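PDB 2YP6: thioredoxin family protein from Streptococcus pneumoniae, which probably acts as a surface-exposed thiol-disulfide oxidoreductase lipoprotein that helps the bacterium withstand extracellular oxidative stress. Local coordinates for residues A[50-55]-A[62-67]; A[107-112]-A[142-147]. All blocks are in the same frame, centred on the assembly; numbering follows the deposited sequence.

Interaction 1: A[50-55]-A[62-67]; sequences PDFTLQ and VKLSDF
Phe52 meets Leu64 through both backbone and side chain, and Leu64 is the residue to follow outward. Leu64 CB sits over one face of the Phe52 ring, 4.0 Å from the ring centroid and 18° off the normal, a CH-pi contact displaced toward the rim at CE2. CG lies anti to the backbone N (chi1 -175°), which carries the branch on past the ring: CD1 grazes Phe52 CZ, while Leu64 CD2 turns to Pro50 and stops 3.5 Å from Pro50 O. Pro50 O takes a hydrogen bond from Tyr147 OH; Leu64 CD2 merely packs against it. The backbone N of Leu64 donates to Phe52 O at 3.1 Å, a bent bond (147° at the hydrogen). The same oxygen receives a CA-H...O contact from Lys63 and a hydrogen bond from a water, so several donors crowd around it. The water also donates to Asp51 OD1 and accepts from Ser65 N, bridging the two segments where the strands have parted.

The pairing itself belongs to the antiparallel hairpin of strands 53-56 and 61-63, at one edge of the mixed sheet of this thioredoxin-fold protein. Leu54 and Val62 form a hydrogen-bonded pair: Leu54 N reaches Val62 O almost straight, at 2.9 Å, and Val62 N returns the bond to Leu54 O at 2.7 Å. Thr53 and Lys63 are the neighbouring non-hydrogen-bonded pair. Their side chains run alongside each other, with Thr53 OG1 3.4 Å from Lys63 CG and both OG1 and CG2 lying along the aliphatic chain as far as CE; beyond it, NZ makes a salt bridge with Glu61. Past Lys63 the chain enters a short 3-10 turn, and Asp66 OD2 takes the Lys63 N-H from above the carboxylate plane.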
loop_
_atom_site.group_PDB
_atom_site.type_symbol
_atom_site.label_atom_id
_atom_site.label_comp_id
_atom_site.label_asym_id
_atom_site.label_seq_id
_atom_site.Cartn_x
_atom_site.Cartn_y
_atom_site.Cartn_z
ATOM N N PRO A 50 -12.282 0.972 -3.691
ATOM C CA PRO A 50 -12.858 2.119 -2.989
ATOM C C PRO A 50 -11.916 3.326 -3.002
ATOM O O PRO A 50 -10.690 3.224 -2.863
ATOM C CB PRO A 50 -13.061 1.594 -1.564
ATOM C CG PRO A 50 -13.171 0.121 -1.693
ATOM C CD PRO A 50 -12.268 -0.244 -2.848
ATOM N N ASP A 51 -12.504 4.481 -3.236
ATOM C CA ASP A 51 -11.758 5.719 -3.215
ATOM C C ASP A 51 -11.275 6.053 -1.809
ATOM O O ASP A 51 -11.879 5.647 -0.820
ATOM C CB ASP A 51 -12.631 6.859 -3.696
ATOM C CG ASP A 51 -12.726 6.910 -5.190
ATOM O OD1 ASP A 51 -11.746 7.367 -5.818
ATOM O OD2 ASP A 51 -13.773 6.498 -5.720
ATOM N N PHE A 52 -10.190 6.806 -1.750
ATOM C CA PHE A 52 -9.705 7.373 -0.510
ATOM C C PHE A 52 -8.939 8.661 -0.737
ATOM O O PHE A 52 -8.416 8.932 -1.842
ATOM C CB PHE A 52 -8.875 6.353 0.289
ATOM C CG PHE A 52 -7.688 5.813 -0.455
ATOM C CD1 PHE A 52 -6.519 6.555 -0.570
ATOM C CD2 PHE A 52 -7.732 4.554 -1.024
ATOM C CE1 PHE A 52 -5.405 6.053 -1.272
ATOM C CE2 PHE A 52 -6.627 4.038 -1.722
ATOM C CZ PHE A 52 -5.471 4.779 -1.837
ATOM N N THR A 53 -8.925 9.477 0.318
ATOM C CA THR A 53 -8.183 10.727 0.375
ATOM C C THR A 53 -7.442 10.722 1.713
ATOM O O THR A 53 -8.065 10.799 2.777
ATOM C CB THR A 53 -9.103 11.949 0.257
ATOM O OG1 THR A 53 -9.800 11.890 -0.998
ATOM C CG2 THR A 53 -8.310 13.250 0.308
ATOM N N LEU A 54 -6.117 10.606 1.644
ATOM C CA LEU A 54 -5.288 10.504 2.861
ATOM C C LEU A 54 -4.046 11.403 2.817
ATOM O O LEU A 54 -3.505 11.654 1.737
ATOM C CB LEU A 54 -4.822 9.070 3.013
ATOM C CG LEU A 54 -5.911 8.013 3.119
ATOM C CD1 LEU A 54 -5.282 6.613 3.034
ATOM C CD2 LEU A 54 -6.740 8.229 4.393
ATOM N N GLN A 55 -3.601 11.878 3.978
ATOM C CA GLN A 55 -2.316 12.544 4.099
ATOM C C GLN A 55 -1.193 11.495 4.094
ATOM O O GLN A 55 -1.297 10.465 4.753
ATOM C CB GLN A 55 -2.238 13.355 5.406
ATOM C CG GLN A 55 -3.169 14.537 5.448
ATOM C CD GLN A 55 -2.859 15.533 4.344
ATOM O OE1 GLN A 55 -3.704 15.818 3.502
ATOM N NE2 GLN A 55 -1.640 16.067 4.348
ATOM N N VAL A 62 -3.039 12.581 -0.770
ATOM C CA VAL A 62 -3.000 11.581 -1.830
ATOM C C VAL A 62 -4.358 10.904 -1.994
ATOM O O VAL A 62 -4.943 10.451 -1.025
ATOM C CB VAL A 62 -1.968 10.487 -1.499
ATOM C CG1 VAL A 62 -1.927 9.443 -2.593
ATOM C CG2 VAL A 62 -0.583 11.122 -1.261
ATOM N N LYS A 63 -4.850 10.834 -3.223
ATOM C CA LYS A 63 -6.157 10.232 -3.502
ATOM C C LYS A 63 -5.942 9.065 -4.435
ATOM O O LYS A 63 -5.135 9.166 -5.323
ATOM C CB LYS A 63 -7.061 11.228 -4.238
ATOM C CG LYS A 63 -7.481 12.436 -3.440
ATOM C CD LYS A 63 -8.334 13.334 -4.317
ATOM C CE LYS A 63 -9.035 14.419 -3.534
ATOM N NZ LYS A 63 -8.213 15.664 -3.486
ATOM N N LEU A 64 -6.680 7.976 -4.279
ATOM C CA LEU A 64 -6.588 6.917 -5.259
ATOM C C LEU A 64 -6.846 7.466 -6.666
ATOM O O LEU A 64 -6.204 7.038 -7.622
ATOM C CB LEU A 64 -7.549 5.777 -4.954
ATOM C CG LEU A 64 -7.392 4.581 -5.906
ATOM C CD1 LEU A 64 -5.993 3.991 -5.900
ATOM C CD2 LEU A 64 -8.396 3.513 -5.503
ATOM N N SER A 65 -7.755 8.438 -6.766
ATOM C CA SER A 65 -8.162 9.015 -8.047
ATOM C C SER A 65 -7.022 9.811 -8.687
ATOM O O SER A 65 -7.061 10.118 -9.877
ATOM C CB SER A 65 -9.399 9.912 -7.854
ATOM O OG SER A 65 -9.122 11.037 -7.024
ATOM N N ASP A 66 -5.992 10.134 -7.913
ATOM C CA ASP A 66 -4.823 10.789 -8.496
ATOM C C ASP A 66 -4.148 9.838 -9.499
ATOM O O ASP A 66 -3.409 10.280 -10.361
ATOM C CB ASP A 66 -3.795 11.170 -7.419
ATOM C CG ASP A 66 -4.250 12.324 -6.524
ATOM O OD1 ASP A 66 -5.129 13.104 -6.937
ATOM O OD2 ASP A 66 -3.711 12.449 -5.398
ATOM N N PHE A 67 -4.409 8.538 -9.361
ATOM C CA PHE A 67 -3.689 7.508 -10.113
ATOM C C PHE A 67 -4.523 6.859 -11.209
ATOM O O PHE A 67 -4.197 5.779 -11.702
ATOM C CB PHE A 67 -3.165 6.447 -9.140
ATOM C CG PHE A 67 -2.199 7.008 -8.166
ATOM C CD1 PHE A 67 -0.874 7.162 -8.504
ATOM C CD2 PHE A 67 -2.645 7.492 -6.946
ATOM C CE1 PHE A 67 0.017 7.739 -7.603
ATOM C CE2 PHE A 67 -1.768 8.054 -6.043
ATOM C CZ PHE A 67 -0.441 8.201 -6.384
HETATM O O HOH W 1 -9.821 8.295 -4.602
#

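Interaction 2: A[107-112]-A[142-147]; sequences VIAPGI and TTFQAY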
loop_
_atom_site.group_PDB
_atom_site.type_symbol
_atom_site.label_atom_id
_atom_site.label_comp_id
_atom_site.label_asym_id
_atom_site.label_seq_id
_atom_site.Cartn_x
_atom_site.Cartn_y
_atom_site.Cartn_z
ATOM N N VAL A 107 -0.377 1.859 3.152
ATOM C CA VAL A 107 -1.277 2.461 4.119
ATOM C C VAL A 107 -1.063 1.857 5.511
ATOM O O VAL A 107 -1.032 0.626 5.671
ATOM C CB VAL A 107 -2.754 2.249 3.712
ATOM C CG1 VAL A 107 -3.691 3.075 4.633
ATOM C CG2 VAL A 107 -2.987 2.584 2.222
ATOM N N ILE A 108 -0.901 2.730 6.501
ATOM C CA ILE A 108 -0.911 2.334 7.908
ATOM C C ILE A 108 -2.048 3.088 8.595
ATOM O O ILE A 108 -2.617 4.019 8.041
ATOM C CB ILE A 108 0.424 2.620 8.630
ATOM C CG1 ILE A 108 0.687 4.110 8.683
ATOM C CG2 ILE A 108 1.579 1.918 7.951
ATOM C CD1 ILE A 108 1.782 4.554 9.649
ATOM N N ALA A 109 -2.366 2.674 9.811
ATOM C CA ALA A 109 -3.398 3.306 10.611
ATOM C C ALA A 109 -2.725 3.839 11.865
ATOM O O ALA A 109 -2.676 3.146 12.898
ATOM C CB ALA A 109 -4.462 2.302 10.961
ATOM N N PRO A 110 -2.156 5.050 11.772
ATOM C CA PRO A 110 -1.309 5.533 12.863
ATOM C C PRO A 110 -2.082 5.626 14.187
ATOM O O PRO A 110 -3.230 6.061 14.206
ATOM C CB PRO A 110 -0.833 6.904 12.386
ATOM C CG PRO A 110 -1.642 7.249 11.217
ATOM C CD PRO A 110 -2.257 6.010 10.660
ATOM N N GLY A 111 -1.451 5.162 15.263
ATOM C CA GLY A 111 -2.056 5.209 16.584
ATOM C C GLY A 111 -3.177 4.216 16.822
ATOM O O GLY A 111 -3.700 4.111 17.936
ATOM N N ILE A 112 -3.560 3.477 15.792
ATOM C CA ILE A 112 -4.713 2.614 15.916
ATOM C C ILE A 112 -4.300 1.180 16.172
ATOM O O ILE A 112 -3.434 0.627 15.476
ATOM C CB ILE A 112 -5.628 2.737 14.691
ATOM C CG1 ILE A 112 -6.206 4.156 14.680
ATOM C CG2 ILE A 112 -6.735 1.710 14.752
ATOM C CD1 ILE A 112 -6.863 4.529 13.456
ATOM N N THR A 142 -10.734 4.239 8.158
ATOM C CA THR A 142 -11.829 4.026 7.218
ATOM C C THR A 142 -11.396 3.406 5.894
ATOM O O THR A 142 -12.202 2.802 5.198
ATOM C CB THR A 142 -12.600 5.321 6.948
ATOM O OG1 THR A 142 -11.694 6.357 6.586
ATOM C CG2 THR A 142 -13.360 5.718 8.176
ATOM N N THR A 143 -10.128 3.560 5.545
ATOM C CA THR A 143 -9.602 2.900 4.368
ATOM C C THR A 143 -9.361 1.418 4.661
ATOM O O THR A 143 -9.724 0.566 3.866
ATOM C CB THR A 143 -8.296 3.539 3.881
ATOM O OG1 THR A 143 -8.425 4.954 3.866
ATOM C CG2 THR A 143 -7.938 3.048 2.474
ATOM N N PHE A 144 -8.770 1.102 5.809
ATOM C CA PHE A 144 -8.696 -0.291 6.244
ATOM C C PHE A 144 -10.092 -0.927 6.279
ATOM O O PHE A 144 -10.255 -2.079 5.920
ATOM C CB PHE A 144 -8.086 -0.413 7.644
ATOM C CG PHE A 144 -6.568 -0.509 7.655
ATOM C CD1 PHE A 144 -5.785 0.618 7.478
ATOM C CD2 PHE A 144 -5.937 -1.728 7.884
ATOM C CE1 PHE A 144 -4.386 0.541 7.511
ATOM C CE2 PHE A 144 -4.538 -1.815 7.933
ATOM C CZ PHE A 144 -3.762 -0.679 7.747
ATOM N N GLN A 145 -11.076 -0.188 6.781
ATOM C CA GLN A 145 -12.434 -0.700 6.829
ATOM C C GLN A 145 -12.990 -0.881 5.419
ATOM O O GLN A 145 -13.596 -1.913 5.111
ATOM C CB GLN A 145 -13.334 0.246 7.624
ATOM C CG GLN A 145 -14.733 -0.271 7.833
ATOM C CD GLN A 145 -15.555 0.633 8.746
ATOM O OE1 GLN A 145 -15.061 1.644 9.254
ATOM N NE2 GLN A 145 -16.813 0.269 8.957
ATOM N N ALA A 146 -12.804 0.125 4.573
ATOM C CA ALA A 146 -13.342 0.070 3.225
ATOM C C ALA A 146 -12.795 -1.127 2.451
ATOM O O ALA A 146 -13.515 -1.731 1.650
ATOM C CB ALA A 146 -13.034 1.348 2.473
ATOM N N TYR A 147 -11.518 -1.446 2.655
ATOM C CA TYR A 147 -10.886 -2.545 1.936
ATOM C C TYR A 147 -11.015 -3.890 2.688
ATOM O O TYR A 147 -10.405 -4.909 2.304
ATOM C CB TYR A 147 -9.408 -2.195 1.615
ATOM C CG TYR A 147 -9.258 -1.260 0.428
ATOM C CD1 TYR A 147 -9.567 0.079 0.518
ATOM C CD2 TYR A 147 -8.827 -1.743 -0.808
ATOM C CE1 TYR A 147 -9.463 0.906 -0.583
ATOM C CE2 TYR A 147 -8.707 -0.916 -1.889
ATOM C CZ TYR A 147 -9.051 0.400 -1.783
ATOM O OH TYR A 147 -8.915 1.211 -2.877
#
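The backbones of Ala109 and Phe144 stay well apart, 7.8 Å between their CA atoms at the nearest point, and no hydrogen bond joins 107-112 to 142-147, so one aromatic side chain spans the gap. Phe144 has CG anti to its carbonyl carbon and beside the backbone N (chi1 -87°), a setting that swings the ring off the helix to the end of strand 102-108. Phe144 CE1 comes to 3.6 Å from Ile108 C and 3.7 Å from Ala109 N, while Phe144 CZ lies 3.7 Å from Val107 O; all three backbone atoms are approached obliquely. Ile108 CA lies in the ring plane, beyond the edge.

Two apolar side chains join this approach. Val107 CG1 meets Phe144 CE1 at 3.9 Å, the valine and the ring sliding past each other in opposite directions. Ala109 CB stands equally far from Phe144 CE1 and a little farther from CD1. From Ala109 the chain enters a type II beta turn to Ile112, closed by Ile112 N donating to Ala109 O.

Phe144 also lines the pocket that holds the bound cyclohexyl-propylphosphocholine, together with Trp80, Gln113 and Gly114, and the ligand touches Ile112 too. Asp138 binds the first turn of the short helix, its carboxylate accepting from Phe144 N and Thr143 OG1. Strand 102-108 runs between strands 71-76 and 135-137, and Phe76 of the former meets the Phe144 ring edge-to-face, so helix 142-146 packs on the sheet through this ring.

In the fold
Interaction 1 lies at the surface, on an outer edge of the sheet; interaction 2 is buried and involves the inner strand 102-108. Their chemistry follows suit: main-chain hydrogen bonds, a bridging water and side chains that range from the buried Phe52 to the exposed Thr53 hold the hairpin, whereas 107-112 and 142-147 meet purely by van der Waals packing around one ring. Helix 142-146 and the residue after it connect the two. Tyr147, bonded to Pro50, packs on Leu64, while Thr143 touches Phe52 and Leu54. Thr143 and Tyr147 thus pack on the segments of interaction 1, while Phe144 reaches the ligand pocket.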